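Local coordinates for occlusion-derived virus envelope protein E66 (PDB 3VSN), which is a baculovirus envelope chondroitin lyase essential for oral infection that may digest the chondroitin barrier lining the host insect's midgut, at residues 359-364 with 384-389; 447-452 with 578-583; 512-517 with 551-556; 592-597 with 619-624. All blocks are in the same frame, centred on the assembly; numbering follows the deposited sequence.

Interaction 1 of 4, residues 359-364 with 384-389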
loop_
_atom_site.group_PDB
_atom_site.type_symbol
_atom_site.label_atom_id
_atom_site.label_comp_id
_atom_site.label_asym_id
_atom_site.label_seq_id
_atom_site.Cartn_x
_atom_site.Cartn_y
_atom_site.Cartn_z
ATOM N N ALA A 359 1.677 -4.258 -14.982
ATOM C CA ALA A 359 1.998 -5.610 -14.492
ATOM C C ALA A 359 3.472 -5.830 -14.127
ATOM O O ALA A 359 3.750 -6.440 -13.093
ATOM C CB ALA A 359 1.514 -6.684 -15.456
ATOM N N PRO A 360 4.418 -5.353 -14.967
ATOM C CA PRO A 360 5.819 -5.510 -14.564
ATOM C C PRO A 360 6.153 -4.869 -13.211
ATOM O O PRO A 360 6.859 -5.484 -12.407
ATOM C CB PRO A 360 6.587 -4.841 -15.706
ATOM C CG PRO A 360 5.704 -5.073 -16.892
ATOM C CD PRO A 360 4.315 -4.851 -16.351
ATOM N N LEU A 361 5.627 -3.672 -12.958
ATOM C CA LEU A 361 5.831 -2.983 -11.680
ATOM C C LEU A 361 5.243 -3.765 -10.499
ATOM O O LEU A 361 5.860 -3.848 -9.436
ATOM C CB LEU A 361 5.248 -1.560 -11.731
ATOM C CG LEU A 361 5.430 -0.641 -10.515
ATOM C CD1 LEU A 361 6.900 -0.333 -10.254
ATOM C CD2 LEU A 361 4.640 0.645 -10.703
ATOM N N TRP A 362 4.066 -4.353 -10.698
ATOM C CA TRP A 362 3.400 -5.137 -9.649
ATOM C C TRP A 362 4.064 -6.452 -9.346
ATOM O O TRP A 362 3.900 -6.998 -8.251
ATOM C CB TRP A 362 1.951 -5.406 -10.033
ATOM C CG TRP A 362 1.014 -4.229 -9.882
ATOM C CD1 TRP A 362 1.325 -2.869 -9.891
ATOM C CD2 TRP A 362 -0.443 -4.286 -9.726
ATOM N NE1 TRP A 362 0.189 -2.106 -9.738
ATOM C CE2 TRP A 362 -0.904 -2.894 -9.638
ATOM C CE3 TRP A 362 -1.377 -5.314 -9.642
ATOM C CZ2 TRP A 362 -2.246 -2.573 -9.480
ATOM C CZ3 TRP A 362 -2.729 -4.979 -9.488
ATOM C CH2 TRP A 362 -3.151 -3.641 -9.411
ATOM N N THR A 363 4.803 -6.987 -10.311
ATOM C CA THR A 363 5.357 -8.333 -10.190
ATOM C C THR A 363 6.868 -8.372 -9.990
ATOM O O THR A 363 7.405 -9.373 -9.513
ATOM C CB THR A 363 5.017 -9.195 -11.422
ATOM O OG1 THR A 363 5.512 -8.562 -12.610
ATOM C CG2 THR A 363 3.508 -9.395 -11.535
ATOM N N MET A 364 7.556 -7.294 -10.352
ATOM C CA MET A 364 9.016 -7.333 -10.398
ATOM C C MET A 364 9.735 -6.165 -9.721
ATOM O O MET A 364 10.960 -6.073 -9.803
ATOM C CB MET A 364 9.491 -7.492 -11.848
ATOM C CG MET A 364 9.212 -8.866 -12.434
ATOM S SD MET A 364 9.722 -9.008 -14.157
ATOM C CE MET A 364 8.341 -8.230 -14.991
ATOM N N SER A 384 6.718 1.799 -16.388
ATOM C CA SER A 384 7.250 0.543 -16.911
ATOM C C SER A 384 8.631 0.213 -16.350
ATOM O O SER A 384 9.169 -0.861 -16.614
ATOM C CB SER A 384 7.341 0.604 -18.438
ATOM O OG SER A 384 6.055 0.657 -19.022
ATOM N N PHE A 385 9.201 1.141 -15.587
ATOM C CA PHE A 385 10.600 1.054 -15.191
ATOM C C PHE A 385 10.783 1.198 -13.686
ATOM O O PHE A 385 10.277 2.136 -13.070
ATOM C CB PHE A 385 11.419 2.113 -15.939
ATOM C CG PHE A 385 11.143 2.152 -17.421
ATOM C CD1 PHE A 385 11.749 1.239 -18.277
ATOM C CD2 PHE A 385 10.252 3.081 -17.955
ATOM C CE1 PHE A 385 11.483 1.258 -19.637
ATOM C CE2 PHE A 385 9.986 3.110 -19.318
ATOM C CZ PHE A 385 10.604 2.199 -20.158
ATOM N N GLU A 386 11.511 0.247 -13.108
ATOM C CA GLU A 386 11.867 0.268 -11.695
ATOM C C GLU A 386 12.918 -0.803 -11.460
ATOM O O GLU A 386 12.987 -1.783 -12.210
ATOM C CB GLU A 386 10.633 0.012 -10.813
ATOM C CG GLU A 386 10.889 0.106 -9.310
ATOM C CD GLU A 386 11.521 1.423 -8.906
ATOM O OE1 GLU A 386 10.784 2.428 -8.817
ATOM O OE2 GLU A 386 12.751 1.457 -8.682
ATOM N N SER A 387 13.745 -0.604 -10.436
ATOM C CA SER A 387 14.713 -1.611 -10.021
ATOM C C SER A 387 14.009 -2.957 -9.901
ATOM O O SER A 387 12.959 -3.061 -9.251
ATOM C CB SER A 387 15.342 -1.230 -8.680
ATOM O OG SER A 387 16.054 -0.011 -8.776
ATOM N N GLY A 388 14.572 -3.975 -10.544
ATOM C CA GLY A 388 14.015 -5.324 -10.488
ATOM C C GLY A 388 13.199 -5.745 -11.700
ATOM O O GLY A 388 13.041 -6.933 -11.945
ATOM N N ILE A 389 12.660 -4.781 -12.448
ATOM C CA ILE A 389 11.818 -5.103 -13.611
ATOM C C ILE A 389 12.630 -5.740 -14.746
ATOM O O ILE A 389 13.690 -5.235 -15.131
ATOM C CB ILE A 389 11.009 -3.877 -14.116
ATOM C CG1 ILE A 389 9.987 -3.441 -13.048
ATOM C CG2 ILE A 389 10.308 -4.196 -15.437
ATOM C CD1 ILE A 389 9.083 -2.284 -13.444
#
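With chi1 at -65° and chi2 at -177°, I389 sends CG1 and CD1 forward as a straight arm across the flank of the short helix 359-364, while its other branch, CG2, is set beside the ring of P360. The end of the arm, CD1, rests on the backbone turn of the helix, 3.8 Å from L361 N. CG2 meets P360 CB at 3.8 Å, so one isoleucine straddles two successive helical residues. L361 places CG opposite its own backbone N (chi1 -177°), which carries CD1 out to the aliphatic part of E386, 3.8 Å from CB. The polar end of E386 turns back on its own segment: OE2 accepts from S387 N at 2.9 Å and also forms a salt bridge with R367, while OE1 is bonded to Y378. The segment 384-389 is irregular chain that includes a type II beta turn from E386 to I389, closed by I389 N bonding to E386 O at 3.0 Å. G388 occupies the position of positive phi in this turn, and the absence of a side chain lets M364 O come in close: G388 CA lies 3.2 Å from it in a CA-H...O contact. M364 CB packs over the same turn, 3.6 Å from G388 O, which is itself bonded to Y457 OH. Within the helix, M364 N bonds to P360 O. The side chain of L361 is about 10 Å from that of R300, the transition-state stabiliser.

Interaction 2 of 4, residues 447-452 with 578-583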
loop_
_atom_site.group_PDB
_atom_site.type_symbol
_atom_site.label_atom_id
_atom_site.label_comp_id
_atom_site.label_asym_id
_atom_site.label_seq_id
_atom_site.Cartn_x
_atom_site.Cartn_y
_atom_site.Cartn_z
ATOM N N LEU A 447 16.864 -10.280 -0.562
ATOM C CA LEU A 447 17.185 -10.157 0.854
ATOM C C LEU A 447 17.275 -8.688 1.261
ATOM O O LEU A 447 18.059 -7.931 0.682
ATOM C CB LEU A 447 18.497 -10.891 1.180
ATOM C CG LEU A 447 19.021 -10.798 2.618
ATOM C CD1 LEU A 447 18.143 -11.587 3.584
ATOM C CD2 LEU A 447 20.464 -11.278 2.688
ATOM N N PHE A 448 16.465 -8.297 2.245
ATOM C CA PHE A 448 16.551 -6.964 2.852
ATOM C C PHE A 448 17.352 -7.055 4.150
ATOM O O PHE A 448 17.163 -7.989 4.936
ATOM C CB PHE A 448 15.160 -6.389 3.170
ATOM C CG PHE A 448 14.312 -6.086 1.960
ATOM C CD1 PHE A 448 14.630 -5.036 1.106
ATOM C CD2 PHE A 448 13.162 -6.828 1.702
ATOM C CE1 PHE A 448 13.838 -4.752 -0.000
ATOM C CE2 PHE A 448 12.361 -6.547 0.599
ATOM C CZ PHE A 448 12.704 -5.510 -0.257
ATOM N N TYR A 449 18.227 -6.079 4.377
ATOM C CA TYR A 449 19.043 -6.006 5.594
ATOM C C TYR A 449 19.412 -4.541 5.860
ATOM O O TYR A 449 19.081 -3.668 5.060
ATOM C CB TYR A 449 20.312 -6.860 5.424
ATOM C CG TYR A 449 21.159 -6.420 4.250
ATOM C CD1 TYR A 449 20.921 -6.916 2.963
ATOM C CD2 TYR A 449 22.175 -5.478 4.415
ATOM C CE1 TYR A 449 21.682 -6.491 1.880
ATOM C CE2 TYR A 449 22.937 -5.048 3.339
ATOM C CZ TYR A 449 22.692 -5.561 2.080
ATOM O OH TYR A 449 23.460 -5.138 1.018
ATOM N N ASP A 450 20.087 -4.257 6.972
ATOM C CA ASP A 450 20.599 -2.902 7.204
ATOM C C ASP A 450 22.000 -2.802 6.582
ATOM O O ASP A 450 22.896 -3.495 7.048
ATOM C CB ASP A 450 20.663 -2.596 8.709
ATOM C CG ASP A 450 19.305 -2.701 9.402
ATOM O OD1 ASP A 450 18.272 -2.342 8.802
ATOM O OD2 ASP A 450 19.272 -3.121 10.574
ATOM N N HIS A 451 22.224 -1.979 5.547
ATOM C CA HIS A 451 21.269 -1.032 4.965
ATOM C C HIS A 451 21.168 -1.220 3.473
ATOM O O HIS A 451 21.563 -0.341 2.689
ATOM C CB HIS A 451 21.723 0.396 5.244
ATOM C CG HIS A 451 21.820 0.737 6.712
ATOM N ND1 HIS A 451 20.862 1.425 7.357
ATOM C CD2 HIS A 451 22.812 0.466 7.652
ATOM C CE1 HIS A 451 21.217 1.585 8.646
ATOM N NE2 HIS A 451 22.410 0.997 8.825
ATOM N N GLY A 452 20.649 -2.364 3.050
ATOM C CA GLY A 452 20.583 -2.649 1.626
ATOM C C GLY A 452 19.685 -3.801 1.243
ATOM O O GLY A 452 18.925 -4.315 2.059
ATOM N N VAL A 578 23.941 -16.317 0.927
ATOM C CA VAL A 578 24.304 -14.908 1.036
ATOM C C VAL A 578 24.831 -14.617 2.438
ATOM O O VAL A 578 24.145 -14.853 3.432
ATOM C CB VAL A 578 23.120 -13.961 0.712
ATOM C CG1 VAL A 578 23.561 -12.501 0.776
ATOM C CG2 VAL A 578 22.540 -14.274 -0.658
ATOM N N ASN A 579 26.065 -14.133 2.507
ATOM C CA ASN A 579 26.624 -13.649 3.760
ATOM C C ASN A 579 26.766 -12.135 3.667
ATOM O O ASN A 579 27.640 -11.631 2.961
ATOM C CB ASN A 579 27.971 -14.327 4.063
ATOM C CG ASN A 579 28.518 -13.973 5.443
ATOM O OD1 ASN A 579 27.965 -13.127 6.151
ATOM N ND2 ASN A 579 29.616 -14.622 5.827
ATOM N N VAL A 580 25.892 -11.416 4.371
ATOM C CA VAL A 580 25.901 -9.950 4.350
ATOM C C VAL A 580 27.196 -9.406 4.955
ATOM O O VAL A 580 27.670 -8.339 4.565
ATOM C CB VAL A 580 24.674 -9.354 5.083
ATOM C CG1 VAL A 580 24.700 -7.837 5.026
ATOM C CG2 VAL A 580 23.381 -9.874 4.472
ATOM N N GLY A 581 27.760 -10.155 5.900
ATOM C CA GLY A 581 29.019 -9.788 6.537
ATOM C C GLY A 581 28.826 -8.975 7.802
ATOM O O GLY A 581 29.798 -8.512 8.395
ATOM N N ASN A 582 27.568 -8.803 8.209
ATOM C CA ASN A 582 27.213 -8.008 9.387
ATOM C C ASN A 582 26.505 -8.838 10.461
ATOM O O ASN A 582 25.956 -8.285 11.416
ATOM C CB ASN A 582 26.317 -6.825 8.974
ATOM C CG ASN A 582 24.928 -7.269 8.532
ATOM O OD1 ASN A 582 24.694 -8.455 8.286
ATOM N ND2 ASN A 582 24.000 -6.318 8.430
ATOM N N GLY A 583 26.504 -10.159 10.293
ATOM C CA GLY A 583 25.785 -11.054 11.205
ATOM C C GLY A 583 24.557 -11.714 10.589
ATOM O O GLY A 583 23.993 -12.647 11.164
HETATM O O HOH W 1 20.824 -6.237 8.976
#
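Face-to-face packing of two seven-stranded antiparallel sheets is what joins L447 and Y449, at the end of strand 440-449, to V578, near the end of strand 575-579, and V580, just past it. Between the two sheets the touching parts run in nearly the same direction, 10° apart, and Y449 CA and V580 CA, the closest pair, are 8.0 Å apart, so the apolar part of the contact is made by side chains. L447 CD2 touches both valines, 3.7 Å from V580 CG2 and 3.8 Å from V578 CG1. V580 then divides its branches: CG2 faces the leucine, and CG1 lies over one face of the Y449 ring in a CH-pi contact, 3.8 Å from the centroid. Y449 carries its ring between the backbone N and the carbonyl carbon (chi1 59°), which leaves the opposite face of the ring over G452 O. The phenol OH bonds to D563. An Asx turn, in which N579 OD1 accepts from G581 N, lies where the chain bends, and beyond it N582 approaches D450. There a water accepts from D450 N at 2.9 Å and from N582 ND2 at 3.2 Å, while N582 OD1 takes V584 N and D450 OD1 pairs with K330. The contact therefore grades from a purely apolar floor at L447 to a hydrated margin at N582, with a water bridging the backbone N of D450 and the amide of N582.

Interaction 3 of 4, residues 512-517 with 551-556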
loop_
_atom_site.group_PDB
_atom_site.type_symbol
_atom_site.label_atom_id
_atom_site.label_comp_id
_atom_site.label_asym_id
_atom_site.label_seq_id
_atom_site.Cartn_x
_atom_site.Cartn_y
_atom_site.Cartn_z
ATOM N N HIS A 512 25.138 -1.739 -7.095
ATOM C CA HIS A 512 26.333 -2.541 -7.343
ATOM C C HIS A 512 25.950 -3.855 -7.968
ATOM O O HIS A 512 24.900 -4.416 -7.650
ATOM C CB HIS A 512 27.074 -2.822 -6.036
ATOM C CG HIS A 512 27.635 -1.588 -5.371
ATOM N ND1 HIS A 512 28.817 -1.053 -5.721
ATOM C CD2 HIS A 512 27.129 -0.790 -4.352
ATOM C CE1 HIS A 512 29.060 0.033 -4.964
ATOM N NE2 HIS A 512 28.023 0.193 -4.127
ATOM N N ARG A 513 26.799 -4.354 -8.861
ATOM C CA ARG A 513 26.671 -5.713 -9.378
ATOM C C ARG A 513 27.183 -6.671 -8.299
ATOM O O ARG A 513 28.130 -6.351 -7.583
ATOM C CB ARG A 513 27.481 -5.856 -10.678
ATOM C CG ARG A 513 27.677 -7.274 -11.201
ATOM C CD ARG A 513 28.460 -7.268 -12.513
ATOM N NE ARG A 513 28.767 -8.623 -12.968
ATOM C CZ ARG A 513 29.877 -9.289 -12.658
ATOM N NH1 ARG A 513 30.058 -10.522 -13.110
ATOM N NH2 ARG A 513 30.811 -8.725 -11.896
ATOM N N VAL A 514 26.535 -7.826 -8.165
ATOM C CA VAL A 514 26.994 -8.862 -7.237
ATOM C C VAL A 514 27.382 -10.115 -8.030
ATOM O O VAL A 514 26.506 -10.861 -8.480
ATOM C CB VAL A 514 25.931 -9.201 -6.160
ATOM C CG1 VAL A 514 26.432 -10.301 -5.229
ATOM C CG2 VAL A 514 25.559 -7.962 -5.356
ATOM N N PRO A 515 28.697 -10.337 -8.230
ATOM C CA PRO A 515 29.084 -11.557 -8.936
ATOM C C PRO A 515 28.890 -12.787 -8.060
ATOM O O PRO A 515 29.000 -12.703 -6.832
ATOM C CB PRO A 515 30.571 -11.340 -9.238
ATOM C CG PRO A 515 31.038 -10.383 -8.188
ATOM C CD PRO A 515 29.860 -9.487 -7.904
ATOM N N ILE A 516 28.561 -13.907 -8.692
ATOM C CA ILE A 516 28.488 -15.193 -8.010
ATOM C C ILE A 516 29.190 -16.199 -8.909
ATOM O O ILE A 516 28.760 -16.442 -10.031
ATOM C CB ILE A 516 27.033 -15.657 -7.753
ATOM C CG1 ILE A 516 26.227 -14.578 -7.007
ATOM C CG2 ILE A 516 27.033 -16.975 -6.980
ATOM C CD1 ILE A 516 24.763 -14.913 -6.793
ATOM N N THR A 517 30.280 -16.775 -8.417
ATOM C CA THR A 517 31.040 -17.735 -9.211
ATOM C C THR A 517 30.120 -18.869 -9.660
ATOM O O THR A 517 29.333 -19.391 -8.866
ATOM C CB THR A 517 32.258 -18.267 -8.437
ATOM O OG1 THR A 517 32.989 -17.158 -7.898
ATOM C CG2 THR A 517 33.178 -19.084 -9.353
ATOM N N SER A 551 20.113 -15.106 -16.079
ATOM C CA SER A 551 20.291 -14.684 -14.689
ATOM C C SER A 551 20.817 -13.249 -14.573
ATOM O O SER A 551 21.459 -12.732 -15.488
ATOM C CB SER A 551 21.212 -15.658 -13.940
ATOM O OG SER A 551 22.395 -15.928 -14.675
ATOM N N ALA A 552 20.529 -12.615 -13.440
ATOM C CA ALA A 552 21.014 -11.273 -13.145
ATOM C C ALA A 552 21.102 -11.100 -11.633
ATOM O O ALA A 552 20.303 -11.672 -10.895
ATOM C CB ALA A 552 20.092 -10.225 -13.753
ATOM N N CYS A 553 22.071 -10.315 -11.172
ATOM C CA CYS A 553 22.298 -10.169 -9.735
ATOM C C CYS A 553 22.877 -8.804 -9.402
ATOM O O CYS A 553 23.887 -8.391 -9.974
ATOM C CB CYS A 553 23.228 -11.279 -9.224
ATOM S SG CYS A 553 23.288 -11.424 -7.422
ATOM N N TYR A 554 22.228 -8.105 -8.476
ATOM C CA TYR A 554 22.686 -6.789 -8.060
ATOM C C TYR A 554 22.311 -6.530 -6.604
ATOM O O TYR A 554 21.552 -7.291 -6.004
ATOM C CB TYR A 554 22.093 -5.701 -8.971
ATOM C CG TYR A 554 20.593 -5.526 -8.834
ATOM C CD1 TYR A 554 20.059 -4.607 -7.927
ATOM C CD2 TYR A 554 19.708 -6.275 -9.611
ATOM C CE1 TYR A 554 18.686 -4.443 -7.794
ATOM C CE2 TYR A 554 18.335 -6.117 -9.490
ATOM C CZ TYR A 554 17.831 -5.199 -8.580
ATOM O OH TYR A 554 16.468 -5.035 -8.450
ATOM N N LYS A 555 22.849 -5.454 -6.042
ATOM C CA LYS A 555 22.417 -5.001 -4.728
ATOM C C LYS A 555 22.233 -3.492 -4.726
ATOM O O LYS A 555 22.842 -2.777 -5.533
ATOM C CB LYS A 555 23.384 -5.449 -3.624
ATOM C CG LYS A 555 24.686 -4.679 -3.564
ATOM C CD LYS A 555 25.415 -4.901 -2.244
ATOM C CE LYS A 555 26.569 -3.918 -2.138
ATOM N NZ LYS A 555 27.577 -4.287 -1.107
ATOM N N LEU A 556 21.372 -3.027 -3.830
ATOM C CA LEU A 556 21.171 -1.606 -3.603
ATOM C C LEU A 556 21.570 -1.296 -2.162
ATOM O O LEU A 556 21.354 -2.121 -1.275
ATOM C CB LEU A 556 19.706 -1.224 -3.851
ATOM C CG LEU A 556 19.091 -1.472 -5.241
ATOM C CD1 LEU A 556 17.611 -1.104 -5.242
ATOM C CD2 LEU A 556 19.826 -0.710 -6.338
#
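K555 N gives the shortest bond of this pairing, 2.8 Å to H512 O, at 165°. H512 N returns a bond of 3.0 Å to K555 O at 156°, making the two residues an antiparallel hydrogen-bonded pair. One residue on, R513 faces Y554 as a non-hydrogen-bonded pair with its CA atoms only 4.3 Å apart and the side chains diverging. The third bond, V514 N to C553 O at 3.3 Å, is nearly straight at the hydrogen, yet the donor stands above the carbonyl plane, as the first chain is already leaving the sheet; C553 O also accepts from Q538. Around these bonds the side chains close in. K555, extended beyond CG, passes H512 at a slant, with CE 3.9 Å from H512 CD2, and ends in a salt bridge to D563. V514 crosses the start of that lysine chain at about a right angle, its CG2 3.7 Å from K555 CB. V514 CB also meets C553 SG at 3.7 Å, and I516 CD1 comes to the same sulfur at 3.8 Å, so C553 is held under a bend of the departing chain. V514 O, buried here, has no polar partner. R513 turns away to bond V521 O. Strand 550-558 lies between strands 509-513 and 452-461 in a seven-stranded antiparallel sheet: C553 packs on F454 and L456, while A552 and Y554 reach strands 472-480 and 533-540 of a second sheet.

Interaction 4 of 4, residues 592-597 with 619-624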
loop_
_atom_site.group_PDB
_atom_site.type_symbol
_atom_site.label_atom_id
_atom_site.label_comp_id
_atom_site.label_asym_id
_atom_site.label_seq_id
_atom_site.Cartn_x
_atom_site.Cartn_y
_atom_site.Cartn_z
ATOM N N TRP A 592 12.973 -24.086 -0.302
ATOM C CA TRP A 592 13.241 -23.540 1.028
ATOM C C TRP A 592 13.956 -22.221 1.003
ATOM O O TRP A 592 14.787 -21.966 0.133
ATOM C CB TRP A 592 14.014 -24.556 1.864
ATOM C CG TRP A 592 13.163 -25.753 2.195
ATOM C CD1 TRP A 592 13.134 -26.988 1.549
ATOM C CD2 TRP A 592 12.147 -25.849 3.247
ATOM N NE1 TRP A 592 12.206 -27.819 2.122
ATOM C CE2 TRP A 592 11.581 -27.198 3.150
ATOM C CE3 TRP A 592 11.679 -24.988 4.234
ATOM C CZ2 TRP A 592 10.584 -27.640 4.012
ATOM C CZ3 TRP A 592 10.673 -25.443 5.095
ATOM C CH2 TRP A 592 10.142 -26.740 4.988
ATOM N N VAL A 593 13.615 -21.364 1.960
ATOM C CA VAL A 593 14.362 -20.134 2.206
ATOM C C VAL A 593 14.646 -20.049 3.706
ATOM O O VAL A 593 13.830 -20.495 4.522
ATOM C CB VAL A 593 13.619 -18.875 1.673
ATOM C CG1 VAL A 593 12.371 -18.563 2.494
ATOM C CG2 VAL A 593 14.548 -17.665 1.639
ATOM N N MET A 594 15.803 -19.495 4.058
ATOM C CA MET A 594 16.237 -19.418 5.451
ATOM C C MET A 594 16.998 -18.127 5.704
ATOM O O MET A 594 17.761 -17.675 4.846
ATOM C CB MET A 594 17.144 -20.610 5.794
ATOM C CG MET A 594 17.610 -20.650 7.246
ATOM S SD MET A 594 19.186 -21.506 7.483
ATOM C CE MET A 594 20.317 -20.195 7.042
ATOM N N VAL A 595 16.786 -17.543 6.881
ATOM C CA VAL A 595 17.573 -16.401 7.339
ATOM C C VAL A 595 18.055 -16.674 8.757
ATOM O O VAL A 595 17.286 -17.145 9.595
ATOM C CB VAL A 595 16.767 -15.081 7.300
ATOM C CG1 VAL A 595 17.590 -13.923 7.860
ATOM C CG2 VAL A 595 16.337 -14.764 5.875
ATOM N N LYS A 596 19.331 -16.388 9.008
ATOM C CA LYS A 596 19.927 -16.544 10.335
ATOM C C LYS A 596 20.505 -15.217 10.794
ATOM O O LYS A 596 21.275 -14.581 10.071
ATOM C CB LYS A 596 21.019 -17.624 10.320
ATOM C CG LYS A 596 21.845 -17.707 11.597
ATOM C CD LYS A 596 22.814 -18.878 11.576
ATOM C CE LYS A 596 23.835 -18.765 12.698
ATOM N NZ LYS A 596 24.905 -17.773 12.392
ATOM N N GLU A 597 20.126 -14.805 11.998
ATOM C CA GLU A 597 20.626 -13.572 12.582
ATOM C C GLU A 597 20.668 -13.708 14.093
ATOM O O GLU A 597 19.669 -14.064 14.729
ATOM C CB GLU A 597 19.761 -12.372 12.161
ATOM C CG GLU A 597 20.195 -11.059 12.794
ATOM C CD GLU A 597 19.348 -9.870 12.374
ATOM O OE1 GLU A 597 18.191 -10.050 11.931
ATOM O OE2 GLU A 597 19.857 -8.736 12.504
ATOM N N ASN A 619 21.135 -29.697 6.109
ATOM C CA ASN A 619 21.717 -29.287 4.827
ATOM C C ASN A 619 21.859 -27.771 4.711
ATOM O O ASN A 619 22.862 -27.281 4.184
ATOM C CB ASN A 619 20.915 -29.846 3.643
ATOM C CG ASN A 619 21.158 -31.333 3.422
ATOM O OD1 ASN A 619 22.267 -31.830 3.610
ATOM N ND2 ASN A 619 20.123 -32.045 3.008
ATOM N N SER A 620 20.865 -27.040 5.217
ATOM C CA SER A 620 20.879 -25.576 5.179
ATOM C C SER A 620 22.027 -25.017 6.012
ATOM O O SER A 620 22.777 -24.155 5.547
ATOM C CB SER A 620 19.542 -25.005 5.658
ATOM O OG SER A 620 18.479 -25.455 4.833
ATOM N N PHE A 621 22.164 -25.523 7.239
ATOM C CA PHE A 621 23.232 -25.094 8.145
ATOM C C PHE A 621 24.614 -25.431 7.578
ATOM O O PHE A 621 25.550 -24.641 7.701
ATOM C CB PHE A 621 23.051 -25.703 9.543
ATOM C CG PHE A 621 21.896 -25.125 10.331
ATOM C CD1 PHE A 621 21.285 -23.926 9.960
ATOM C CD2 PHE A 621 21.441 -25.771 11.480
ATOM C CE1 PHE A 621 20.232 -23.400 10.700
ATOM C CE2 PHE A 621 20.394 -25.245 12.226
ATOM C CZ PHE A 621 19.787 -24.063 11.833
ATOM N N THR A 622 24.729 -26.604 6.955
ATOM C CA THR A 622 25.953 -27.013 6.257
ATOM C C THR A 622 26.289 -26.043 5.110
ATOM O O THR A 622 27.438 -25.612 4.964
ATOM C CB THR A 622 25.833 -28.468 5.737
ATOM O OG1 THR A 622 25.569 -29.351 6.839
ATOM C CG2 THR A 622 27.109 -28.918 5.024
ATOM N N SER A 623 25.281 -25.680 4.320
ATOM C CA SER A 623 25.470 -24.756 3.195
ATOM C C SER A 623 25.963 -23.366 3.606
ATOM O O SER A 623 26.758 -22.756 2.890
ATOM C CB SER A 623 24.191 -24.645 2.368
ATOM O OG SER A 623 23.946 -25.861 1.679
ATOM N N ILE A 624 25.508 -22.872 4.755
ATOM C CA ILE A 624 25.949 -21.555 5.242
ATOM C C ILE A 624 27.231 -21.637 6.086
ATOM O O ILE A 624 27.635 -20.656 6.711
ATOM C CB ILE A 624 24.825 -20.792 5.993
ATOM C CG1 ILE A 624 24.456 -21.500 7.303
ATOM C CG2 ILE A 624 23.612 -20.600 5.088
ATOM C CD1 ILE A 624 23.789 -20.603 8.328
#
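M594 reaches from the middle of strand 592-597 to the last turn of helix 614-623, and its sulfur makes a Met-aromatic contact with F621; the helix packs here against one side of a seven-stranded antiparallel sheet of the beta-sandwich region. The methionine leaves the strand with CG set opposite the backbone N (chi1 -178°) and bends only at chi3, which puts SD beside S620 and F621 and turns CE toward I624. SD approaches the phenylalanine obliquely, 5.0 Å from the ring centroid and 3.9 Å from CE1, and the two side chains cross at about a right angle. The same sulfur lies 4.0 Å from S620 CB, one residue back on the helix, while S620 OG bonds to V616 O within the helix. M594 CE meets I624 tip to tip, 3.7 Å from CD1, with I624 CG2 close behind. Flanking strands complete the apolar surround: M594 also touches V601 and F603, and S620 lies on F603 and L587. Two residues further, on the same face of the sheet, K596 points the same way as M594. Its aliphatic chain passes over I624, and its NZ, after a bend at chi4 (-77°), pairs with E626 just beyond the helix. I624, the first residue past the helical turns, keeps its backbone N bonded to S620 O; its CD1 touches M594 CE and also lies 3.8 Å from K596 CD.

From the N terminus, interaction 1 closes first, a short loop that brings 384-389 back onto helix 359-364. The long loop from 447 to 583 is then closed by interaction 2, and interaction 3 lies wholly within it, pairing two strands of the sheet to which 447-449 also belongs. Interaction 4 follows after 583 and closes a separate short loop; no loops cross. Interactions 2 and 4 share the second seven-stranded sheet, one meeting the other sheet and one the helix. Interactions 1 and 3 touch where Y554 OH approaches G388 N, and interactions 2 and 3 where Y449 and K555 meet beside their common partner D563.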